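PDB 1JMX: amine Dehydrogenase from Pseudomonas putida, which probably oxidises primary amines as part of a quinohemoprotein amine dehydrogenase, of which this chain is the beta-propeller subunit. Local coordinates for residues 187-199 with 207-219. Sequence-based numbering, arbitrary orientation.
Sequences WNRKGYSAPDVLY and RHEFSMLYTIARF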
loop_
_atom_site.group_PDB
_atom_site.type_symbol
_atom_site.label_atom_id
_atom_site.label_comp_id
_atom_site.label_asym_id
_atom_site.label_seq_id
_atom_site.Cartn_x
_atom_site.Cartn_y
_atom_site.Cartn_z
ATOM N N TRP B 187 -23.357 -13.240 -15.045
ATOM C CA TRP B 187 -24.728 -12.747 -14.992
ATOM C C TRP B 187 -24.755 -11.721 -16.119
ATOM O O TRP B 187 -24.339 -10.574 -15.934
ATOM C CB TRP B 187 -24.975 -12.037 -13.654
ATOM C CG TRP B 187 -26.401 -11.642 -13.369
ATOM C CD1 TRP B 187 -27.507 -11.940 -14.113
ATOM C CD2 TRP B 187 -26.872 -10.925 -12.221
ATOM N NE1 TRP B 187 -28.638 -11.461 -13.494
ATOM C CE2 TRP B 187 -28.277 -10.833 -12.330
ATOM C CE3 TRP B 187 -26.240 -10.353 -11.107
ATOM C CZ2 TRP B 187 -29.065 -10.196 -11.366
ATOM C CZ3 TRP B 187 -27.020 -9.722 -10.147
ATOM C CH2 TRP B 187 -28.421 -9.649 -10.284
ATOM N N ASN B 188 -25.156 -12.151 -17.307
ATOM C CA ASN B 188 -25.201 -11.249 -18.454
ATOM C C ASN B 188 -26.477 -10.411 -18.440
ATOM O O ASN B 188 -27.356 -10.559 -19.288
ATOM C CB ASN B 188 -25.064 -12.042 -19.755
ATOM C CG ASN B 188 -23.634 -12.486 -20.010
ATOM O OD1 ASN B 188 -22.849 -11.751 -20.631
ATOM N ND2 ASN B 188 -23.274 -13.679 -19.518
ATOM N N ARG B 189 -26.553 -9.539 -17.442
ATOM C CA ARG B 189 -27.687 -8.661 -17.230
ATOM C C ARG B 189 -27.471 -7.357 -18.009
ATOM O O ARG B 189 -26.616 -6.544 -17.640
ATOM C CB ARG B 189 -27.774 -8.380 -15.735
ATOM C CG ARG B 189 -29.023 -7.702 -15.273
ATOM C CD ARG B 189 -28.858 -7.385 -13.818
ATOM N NE ARG B 189 -30.053 -6.794 -13.241
ATOM C CZ ARG B 189 -30.115 -6.330 -11.999
ATOM N NH1 ARG B 189 -29.047 -6.393 -11.210
ATOM N NH2 ARG B 189 -31.239 -5.795 -11.547
ATOM N N LYS B 190 -28.248 -7.150 -19.075
ATOM C CA LYS B 190 -28.089 -5.942 -19.887
ATOM C C LYS B 190 -28.445 -4.648 -19.153
ATOM O O LYS B 190 -29.394 -4.603 -18.376
ATOM C CB LYS B 190 -28.865 -6.039 -21.204
ATOM C CG LYS B 190 -28.265 -5.140 -22.288
ATOM C CD LYS B 190 -26.786 -5.522 -22.552
ATOM C CE LYS B 190 -25.968 -4.378 -23.185
ATOM N NZ LYS B 190 -25.616 -3.278 -22.212
ATOM N N GLY B 191 -27.656 -3.605 -19.396
ATOM C CA GLY B 191 -27.884 -2.328 -18.747
ATOM C C GLY B 191 -27.172 -2.243 -17.413
ATOM O O GLY B 191 -27.186 -1.206 -16.753
ATOM N N TYR B 192 -26.564 -3.350 -17.006
ATOM C CA TYR B 192 -25.834 -3.412 -15.748
ATOM C C TYR B 192 -24.458 -4.005 -15.979
ATOM O O TYR B 192 -24.205 -4.661 -16.992
ATOM C CB TYR B 192 -26.556 -4.305 -14.746
ATOM C CG TYR B 192 -27.851 -3.764 -14.221
ATOM C CD1 TYR B 192 -29.012 -3.795 -14.999
ATOM C CD2 TYR B 192 -27.937 -3.267 -12.923
ATOM C CE1 TYR B 192 -30.232 -3.344 -14.486
ATOM C CE2 TYR B 192 -29.140 -2.821 -12.403
ATOM C CZ TYR B 192 -30.285 -2.863 -13.186
ATOM O OH TYR B 192 -31.486 -2.448 -12.655
ATOM N N SER B 193 -23.562 -3.761 -15.034
ATOM C CA SER B 193 -22.228 -4.324 -15.115
ATOM C C SER B 193 -22.316 -5.637 -14.344
ATOM O O SER B 193 -23.398 -6.039 -13.903
ATOM C CB SER B 193 -21.214 -3.397 -14.441
ATOM O OG SER B 193 -21.460 -3.312 -13.051
ATOM N N ALA B 194 -21.188 -6.321 -14.218
ATOM C CA ALA B 194 -21.143 -7.552 -13.457
ATOM C C ALA B 194 -21.091 -7.089 -11.999
ATOM O O ALA B 194 -20.562 -6.016 -11.707
ATOM C CB ALA B 194 -19.884 -8.336 -13.814
ATOM N N PRO B 195 -21.706 -7.849 -11.075
ATOM C CA PRO B 195 -21.679 -7.448 -9.662
ATOM C C PRO B 195 -20.299 -7.642 -9.019
ATOM O O PRO B 195 -19.440 -8.343 -9.559
ATOM C CB PRO B 195 -22.713 -8.380 -9.026
ATOM C CG PRO B 195 -22.632 -9.610 -9.877
ATOM C CD PRO B 195 -22.541 -9.051 -11.271
ATOM N N ASP B 196 -20.083 -6.977 -7.890
ATOM C CA ASP B 196 -18.834 -7.095 -7.152
ATOM C C ASP B 196 -19.209 -7.639 -5.777
ATOM O O ASP B 196 -20.118 -7.130 -5.119
ATOM C CB ASP B 196 -18.118 -5.741 -7.036
ATOM C CG ASP B 196 -16.746 -5.863 -6.387
ATOM O OD1 ASP B 196 -15.859 -6.492 -6.984
ATOM O OD2 ASP B 196 -16.553 -5.343 -5.273
ATOM N N VAL B 197 -18.564 -8.729 -5.382
ATOM C CA VAL B 197 -18.861 -9.335 -4.096
ATOM C C VAL B 197 -17.593 -9.573 -3.286
ATOM O O VAL B 197 -16.638 -10.197 -3.752
ATOM C CB VAL B 197 -19.614 -10.687 -4.237
ATOM C CG1 VAL B 197 -20.218 -11.088 -2.907
ATOM C CG2 VAL B 197 -20.679 -10.613 -5.307
ATOM N N LEU B 198 -17.609 -9.050 -2.068
ATOM C CA LEU B 198 -16.515 -9.177 -1.119
ATOM C C LEU B 198 -17.237 -9.530 0.188
ATOM O O LEU B 198 -17.878 -8.681 0.807
ATOM C CB LEU B 198 -15.763 -7.838 -1.014
ATOM C CG LEU B 198 -14.520 -7.711 -0.121
ATOM C CD1 LEU B 198 -14.909 -7.494 1.347
ATOM C CD2 LEU B 198 -13.633 -8.948 -0.297
ATOM N N TYR B 199 -17.159 -10.795 0.583
ATOM C CA TYR B 199 -17.843 -11.246 1.786
ATOM C C TYR B 199 -17.102 -12.378 2.486
ATOM O O TYR B 199 -16.869 -13.431 1.900
ATOM C CB TYR B 199 -19.258 -11.698 1.422
ATOM C CG TYR B 199 -20.328 -11.158 2.333
ATOM C CD1 TYR B 199 -20.785 -9.844 2.200
ATOM C CD2 TYR B 199 -20.889 -11.955 3.328
ATOM C CE1 TYR B 199 -21.764 -9.344 3.034
ATOM C CE2 TYR B 199 -21.877 -11.457 4.169
ATOM C CZ TYR B 199 -22.306 -10.153 4.013
ATOM O OH TYR B 199 -23.284 -9.661 4.835
ATOM N N ARG B 207 -33.080 -16.571 9.643
ATOM C CA ARG B 207 -33.788 -16.862 8.390
ATOM C C ARG B 207 -33.279 -18.114 7.656
ATOM O O ARG B 207 -33.861 -18.518 6.650
ATOM C CB ARG B 207 -33.750 -15.650 7.445
ATOM C CG ARG B 207 -34.181 -14.323 8.087
ATOM C CD ARG B 207 -34.518 -13.254 7.039
ATOM N NE ARG B 207 -35.772 -13.559 6.346
ATOM C CZ ARG B 207 -35.892 -13.714 5.026
ATOM N NH1 ARG B 207 -34.835 -13.588 4.238
ATOM N NH2 ARG B 207 -37.074 -14.008 4.490
ATOM N N HIS B 208 -32.184 -18.706 8.135
ATOM C CA HIS B 208 -31.621 -19.920 7.532
ATOM C C HIS B 208 -31.349 -19.756 6.039
ATOM O O HIS B 208 -31.830 -20.526 5.210
ATOM C CB HIS B 208 -32.575 -21.096 7.762
ATOM C CG HIS B 208 -31.912 -22.437 7.739
ATOM N ND1 HIS B 208 -32.479 -23.533 7.122
ATOM C CD2 HIS B 208 -30.763 -22.877 8.304
ATOM C CE1 HIS B 208 -31.712 -24.591 7.313
ATOM N NE2 HIS B 208 -30.663 -24.221 8.028
ATOM N N GLU B 209 -30.603 -18.716 5.702
ATOM C CA GLU B 209 -30.253 -18.456 4.321
ATOM C C GLU B 209 -28.801 -17.998 4.227
ATOM O O GLU B 209 -28.206 -17.574 5.222
ATOM C CB GLU B 209 -31.206 -17.428 3.687
ATOM C CG GLU B 209 -31.205 -16.053 4.332
ATOM C CD GLU B 209 -32.236 -15.083 3.730
ATOM O OE1 GLU B 209 -32.119 -13.867 4.005
ATOM O OE2 GLU B 209 -33.159 -15.514 2.998
ATOM N N PHE B 210 -28.218 -18.232 3.055
ATOM C CA PHE B 210 -26.849 -17.852 2.739
ATOM C C PHE B 210 -27.007 -16.523 2.014
ATOM O O PHE B 210 -27.448 -16.473 0.868
ATOM C CB PHE B 210 -26.211 -18.906 1.822
ATOM C CG PHE B 210 -24.775 -18.620 1.434
ATOM C CD1 PHE B 210 -23.998 -17.700 2.138
ATOM C CD2 PHE B 210 -24.198 -19.284 0.352
ATOM C CE1 PHE B 210 -22.676 -17.448 1.769
ATOM C CE2 PHE B 210 -22.869 -19.039 -0.029
ATOM C CZ PHE B 210 -22.111 -18.119 0.681
ATOM N N SER B 211 -26.682 -15.443 2.708
ATOM C CA SER B 211 -26.829 -14.120 2.132
ATOM C C SER B 211 -25.528 -13.346 2.066
ATOM O O SER B 211 -24.637 -13.527 2.898
ATOM C CB SER B 211 -27.863 -13.321 2.924
ATOM O OG SER B 211 -27.400 -13.051 4.233
ATOM N N MET B 212 -25.427 -12.492 1.054
ATOM C CA MET B 212 -24.258 -11.653 0.847
ATOM C C MET B 212 -24.704 -10.369 0.177
ATOM O O MET B 212 -25.705 -10.363 -0.534
ATOM C CB MET B 212 -23.243 -12.342 -0.068
ATOM C CG MET B 212 -22.678 -13.641 0.457
ATOM S SD MET B 212 -21.272 -14.189 -0.496
ATOM C CE MET B 212 -22.048 -14.631 -2.031
ATOM N N LEU B 213 -24.002 -9.271 0.450
ATOM C CA LEU B 213 -24.302 -8.001 -0.201
ATOM C C LEU B 213 -23.401 -7.934 -1.433
ATOM O O LEU B 213 -22.383 -8.635 -1.522
ATOM C CB LEU B 213 -23.976 -6.804 0.696
ATOM C CG LEU B 213 -24.689 -6.534 2.020
ATOM C CD1 LEU B 213 -24.171 -5.221 2.562
ATOM C CD2 LEU B 213 -26.190 -6.479 1.837
ATOM N N TYR B 214 -23.801 -7.117 -2.393
ATOM C CA TYR B 214 -23.024 -6.915 -3.600
ATOM C C TYR B 214 -23.311 -5.513 -4.110
ATOM O O TYR B 214 -24.237 -4.859 -3.635
ATOM C CB TYR B 214 -23.361 -7.969 -4.671
ATOM C CG TYR B 214 -24.769 -7.929 -5.227
ATOM C CD1 TYR B 214 -25.095 -7.099 -6.301
ATOM C CD2 TYR B 214 -25.771 -8.756 -4.705
ATOM C CE1 TYR B 214 -26.381 -7.093 -6.845
ATOM C CE2 TYR B 214 -27.067 -8.755 -5.242
ATOM C CZ TYR B 214 -27.357 -7.921 -6.310
ATOM O OH TYR B 214 -28.615 -7.917 -6.839
ATOM N N THR B 215 -22.457 -5.018 -5.001
ATOM C CA THR B 215 -22.663 -3.708 -5.601
ATOM C C THR B 215 -22.709 -3.964 -7.091
ATOM O O THR B 215 -22.153 -4.954 -7.573
ATOM C CB THR B 215 -21.525 -2.696 -5.288
ATOM O OG1 THR B 215 -20.283 -3.175 -5.813
ATOM C CG2 THR B 215 -21.394 -2.459 -3.792
ATOM N N ILE B 216 -23.412 -3.111 -7.820
ATOM C CA ILE B 216 -23.510 -3.273 -9.263
ATOM C C ILE B 216 -23.728 -1.913 -9.902
ATOM O O ILE B 216 -24.332 -1.030 -9.297
ATOM C CB ILE B 216 -24.655 -4.256 -9.655
ATOM C CG1 ILE B 216 -24.504 -4.678 -11.118
ATOM C CG2 ILE B 216 -26.027 -3.630 -9.387
ATOM C CD1 ILE B 216 -25.490 -5.715 -11.576
ATOM N N ALA B 217 -23.172 -1.731 -11.094
ATOM C CA ALA B 217 -23.305 -0.472 -11.821
ATOM C C ALA B 217 -24.436 -0.559 -12.834
ATOM O O ALA B 217 -24.486 -1.487 -13.636
ATOM C CB ALA B 217 -21.999 -0.136 -12.529
ATOM N N ARG B 218 -25.374 0.380 -12.771
ATOM C CA ARG B 218 -26.464 0.373 -13.724
ATOM C C ARG B 218 -26.161 1.461 -14.731
ATOM O O ARG B 218 -26.212 2.646 -14.409
ATOM C CB ARG B 218 -27.811 0.646 -13.066
ATOM C CG ARG B 218 -28.942 0.532 -14.075
ATOM C CD ARG B 218 -30.090 1.488 -13.803
ATOM N NE ARG B 218 -30.774 1.195 -12.549
ATOM C CZ ARG B 218 -30.883 2.056 -11.536
ATOM N NH1 ARG B 218 -30.352 3.281 -11.630
ATOM N NH2 ARG B 218 -31.494 1.679 -10.411
ATOM N N PHE B 219 -25.819 1.044 -15.942
ATOM C CA PHE B 219 -25.485 1.962 -17.025
ATOM C C PHE B 219 -26.616 2.942 -17.396
ATOM O O PHE B 219 -26.282 4.071 -17.845
ATOM C CB PHE B 219 -25.087 1.162 -18.260
ATOM C CG PHE B 219 -24.030 0.128 -18.004
ATOM C CD1 PHE B 219 -24.111 -1.126 -18.610
ATOM C CD2 PHE B 219 -22.931 0.417 -17.199
ATOM C CE1 PHE B 219 -23.107 -2.074 -18.425
ATOM C CE2 PHE B 219 -21.918 -0.527 -17.006
ATOM C CZ PHE B 219 -22.007 -1.772 -17.622
HETATM O O HOH W 1 -19.264 -4.673 -2.962
HETATM O O HOH W 2 -19.864 -7.292 -1.447
HETATM O O HOH W 3 -25.983 -10.545 3.670
#
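S193 OG is held by two groups: it accepts from A217 N at 3.0 Å and turns its own hydroxyl to A194 O, which it meets from above the carbonyl plane. A chi1 of 66° swings OG toward the strand, where it takes the A217 N-H that S193 O would probably accept in a regular ladder, while S193 N donates to A217 O at 2.8 Å. A second pair of bonds joins D196 and T215, an antiparallel hydrogen-bonded pair. D196 N gives to T215 O at 2.9 Å, and T215 N returns to D196 O. Between these two points the register slips by one residue, and I216 CD1 packs against Y192 CB and the carbonyl oxygen of S193. That oxygen is buried without a polar partner.

The type II turn R189-Y192 carries G191, whose O accepts from F219 N. The Y192 ring lies between two arginines. R189 CZ is over one face, and R218 CG makes a CH-pi contact on the opposite face, 3.9 Å from the ring centroid. The F219 ring has Y192 CA over one face. At the far end, M212 CA makes a CH-pi contact over the face of the Y199 ring, 3.9 Å from its centroid. M212 SD touches Y199 CB and lies obliquely to the ring, 5.1 Å from its centroid, a Met-aromatic contact. Water 2 links L198 N to L213 O where direct backbone bonding has stopped.

Salt bridges tie R189 to E249 and R218 to D230; Y214 OH also bonds E249. D196 pairs with R140 of another chain of the amine dehydrogenase. The segment 187-199 runs along the edge of strand 209-218 in a beta-propeller sheet, with strand 230-239 bonded to that strand's other edge and strand 245-250 beyond.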